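Local coordinates for protein putative L-alanine-DL-glutamate epimerase (Burkholderia xenovorans, PDB 3GO2) that probably acts as a racemase or epimerase of the mandelate racemase/muconate lactonizing enzyme family, with magnesium bound in its barrel domain, at residues A[59-62]-A[63-66]; A[205-208]-A[209-212]. All blocks are in the same frame, centred on the assembly; numbering follows the deposited sequence.

Contact 1 (A[59-62]-A[63-66])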
# COMPACT_ATOMS: atom_id res chain seq x y z
N GLY A 59 12.97 -48.03 -2.94
CA GLY A 59 13.22 -48.46 -1.58
C GLY A 59 12.37 -47.76 -0.55
O GLY A 59 12.27 -48.23 0.59
N ALA A 60 11.77 -46.64 -0.93
CA ALA A 60 10.88 -45.88 -0.05
C ALA A 60 9.47 -46.47 -0.09
O ALA A 60 9.14 -47.24 -0.97
CB ALA A 60 10.86 -44.40 -0.45
N SER A 61 8.63 -46.07 0.86
CA SER A 61 7.23 -46.52 0.89
C SER A 61 6.42 -45.86 -0.22
O SER A 61 6.44 -44.64 -0.36
CB SER A 61 6.56 -46.16 2.22
OG SER A 61 5.20 -46.58 2.21
N VAL A 62 5.67 -46.67 -0.97
CA VAL A 62 4.73 -46.13 -1.98
C VAL A 62 3.64 -45.27 -1.36
O VAL A 62 3.06 -44.39 -2.04
CB VAL A 62 4.07 -47.25 -2.80
CG1 VAL A 62 3.06 -48.02 -1.96
CG2 VAL A 62 3.42 -46.71 -4.08
N MET A 63 3.37 -45.50 -0.08
CA MET A 63 2.30 -44.78 0.60
C MET A 63 2.69 -43.35 0.97
O MET A 63 1.83 -42.47 1.13
CB MET A 63 1.89 -45.53 1.87
CG MET A 63 1.54 -47.00 1.66
SD MET A 63 0.13 -47.34 0.53
CE MET A 63 -1.16 -47.24 1.69
N GLU A 64 3.98 -43.08 1.06
CA GLU A 64 4.48 -41.83 1.63
C GLU A 64 4.77 -40.80 0.53
O GLU A 64 5.91 -40.38 0.30
CB GLU A 64 5.71 -42.11 2.51
CG GLU A 64 5.34 -42.91 3.76
CD GLU A 64 6.48 -43.34 4.65
OE1 GLU A 64 7.62 -42.91 4.45
OE2 GLU A 64 6.19 -44.14 5.57
N HIS A 65 3.72 -40.38 -0.16
CA HIS A 65 3.94 -39.49 -1.30
C HIS A 65 4.34 -38.09 -0.88
O HIS A 65 5.20 -37.47 -1.53
CB HIS A 65 2.78 -39.51 -2.32
CG HIS A 65 1.43 -39.15 -1.77
ND1 HIS A 65 0.98 -37.86 -1.68
CD2 HIS A 65 0.42 -39.93 -1.30
CE1 HIS A 65 -0.25 -37.85 -1.20
NE2 HIS A 65 -0.63 -39.10 -0.97
N GLU A 66 3.79 -37.57 0.21
CA GLU A 66 4.19 -36.23 0.63
C GLU A 66 5.62 -36.23 1.20
O GLU A 66 6.33 -35.23 1.09
CB GLU A 66 3.18 -35.66 1.61
CG GLU A 66 3.41 -34.25 1.92
CD GLU A 66 2.98 -33.25 0.85
OE1 GLU A 66 2.77 -33.51 -0.37
OE2 GLU A 66 2.92 -32.10 1.29
O HOH W 1 7.95 -42.28 -0.22
O HOH W 2 9.54 -44.33 2.86
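Ser61 and Glu64 close a type I beta turn, with Glu64 N donating to Ser61 O over 3.2 Å and the donor standing above the carbonyl plane rather than within it. The turn leads from the loop after helix 46-57 into helix 65-76 of the N-terminal domain, with Glu64 at the N-cap position. Glu64 is also the centre of an inverse gamma turn, in which His65 N makes a weak hydrogen bond to Met63 O.

The side chains show how a short turn can be braced from within. With OG trans to the amide nitrogen (chi1 179°), the Ser61 hydroxyl reaches forward along the chain and accepts a hydrogen bond from Met63 N at 3.1 Å, forming an ST turn inside the beta turn. The Glu64 chain runs out straight beyond CG and passes alongside the serine methylene, bringing CD to 3.7 Å from Ser61 CB. One end of its carboxylate is tied back to the turn by water: a single molecule donates to Glu64 OE1 at 2.9 Å and accepts from Ser61 N. The other oxygen, OE2, forms a salt bridge with Lys114 of the second subunit, so one carboxylate serves both the turn and the subunit interface.

Val62 faces the domain interior, packing on Leu25 of strand 19-27 and Ala98 of helix 82-103. Its CG1 still meets Met63 SD at 3.9 Å, where the methionine chain folds at both chi2 (-61°) and chi3 (-87°). A second water bridges two main-chain oxygens: it donates to Ser61 O and to Glu64 O, 2.8 Å from each, so that Ser61 O receives both this water and Glu64 N.

Contact 2 (A[205-208]-A[209-212])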
# COMPACT_ATOMS: atom_id res chain seq x y z
N ALA A 205 -17.50 -16.16 -37.11
CA ALA A 205 -17.80 -17.44 -37.76
C ALA A 205 -18.09 -18.52 -36.75
O ALA A 205 -19.05 -19.30 -36.88
CB ALA A 205 -16.67 -17.86 -38.71
N LEU A 206 -17.25 -18.58 -35.72
CA LEU A 206 -17.49 -19.53 -34.65
C LEU A 206 -18.84 -19.34 -33.96
O LEU A 206 -19.55 -20.31 -33.70
CB LEU A 206 -16.34 -19.46 -33.62
CG LEU A 206 -16.03 -20.74 -32.88
CD1 LEU A 206 -15.42 -21.80 -33.82
CD2 LEU A 206 -15.06 -20.41 -31.72
N ARG A 207 -19.20 -18.08 -33.69
CA ARG A 207 -20.45 -17.77 -33.03
C ARG A 207 -21.66 -18.12 -33.92
O ARG A 207 -22.69 -18.61 -33.42
CB ARG A 207 -20.51 -16.29 -32.65
CG ARG A 207 -21.86 -15.83 -32.09
CD ARG A 207 -22.30 -16.71 -30.91
NE ARG A 207 -21.48 -16.48 -29.73
CZ ARG A 207 -21.39 -17.29 -28.67
NH1 ARG A 207 -22.04 -18.45 -28.63
NH2 ARG A 207 -20.63 -16.93 -27.64
N ASP A 208 -21.52 -17.83 -35.21
CA ASP A 208 -22.55 -18.13 -36.22
C ASP A 208 -22.85 -19.64 -36.21
O ASP A 208 -24.01 -20.04 -36.29
CB ASP A 208 -22.05 -17.65 -37.61
CG ASP A 208 -23.10 -17.75 -38.71
OD1 ASP A 208 -24.30 -17.89 -38.41
OD2 ASP A 208 -22.70 -17.65 -39.90
N GLY A 209 -21.82 -20.47 -36.09
CA GLY A 209 -21.98 -21.92 -36.00
C GLY A 209 -22.43 -22.46 -34.65
O GLY A 209 -23.22 -23.41 -34.56
N ALA A 210 -21.93 -21.83 -33.58
CA ALA A 210 -22.18 -22.30 -32.22
C ALA A 210 -23.63 -22.09 -31.78
O ALA A 210 -24.15 -22.83 -30.94
CB ALA A 210 -21.23 -21.57 -31.21
N GLY A 211 -24.28 -21.08 -32.36
CA GLY A 211 -25.55 -20.63 -31.85
C GLY A 211 -25.29 -19.80 -30.60
O GLY A 211 -24.15 -19.70 -30.15
N PRO A 212 -26.33 -19.20 -30.05
CA PRO A 212 -26.17 -18.37 -28.86
C PRO A 212 -25.95 -19.12 -27.54
O PRO A 212 -25.46 -18.51 -26.57
CB PRO A 212 -27.50 -17.59 -28.80
CG PRO A 212 -28.45 -18.38 -29.59
CD PRO A 212 -27.65 -19.00 -30.68
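Arg207 NH1 donates to Gly211 O at 2.9 Å, folding an arginine of the last helical turn over the point where its own helix ends. The bond is well aligned: the acceptor sits at the guanidinium edge, the donor lies in the carbonyl plane, and the N-H...O angle is 152°. Arg207 CD also comes within 3.6 Å of Gly211 O. Two successive bends, at chi2 (54°) and chi3 (71°), curl the arginine chain forward to this oxygen.

The backbone presents that oxygen. Regular helical bonds run from Gly209 N to Ala205 O (3.1 Å) and from Ala210 N to Leu206 O (2.8 Å), whereas Gly211 N reaches Arg207 O only weakly. At Gly211 the chain leaves helical geometry with positive phi, and Pro212 follows. Arg207 thus meets Gly211 twice, through its main-chain oxygen and its side chain.

Farther out, NH1 also bonds Val214 O, so one nitrogen links the helix exit to the residue just before strand 215-219. Asp208, on the solvent side, forms a salt bridge with Lys148 of helix 144-156. Helix 193-210 lies on the connection between the parallel neighbouring strands 161-168 and 215-219, a beta-alpha-beta crossover of the enolase-type barrel, and Leu206 packs against both, through Ile162, Thr164 and Ile216, and against Val147 and Ala151 of helix 144-156.

Both contacts lie where a helix meets a loop, one at the entry to helix 65-76 and the other at the exit of helix 193-210, where alone a side chain, Arg207, grips the terminus. Contact 1 lies in the N-terminal domain and contact 2 in the barrel; their centres are about 50 Å apart, their nearest atoms about 38 Å, on opposite sides of the chain's centre. Contact 1 is remote from the known ligand and metal sites. Contact 2 is closer: the side chain of Leu206 is about 8 Å from that of Lys163, a residue of the 2-oxoglutarate site, which is empty of that ligand in this chain, and its helix leads into strand 215-219, which ends at Asp219, a magnesium ligand with Glu245 and Glu269.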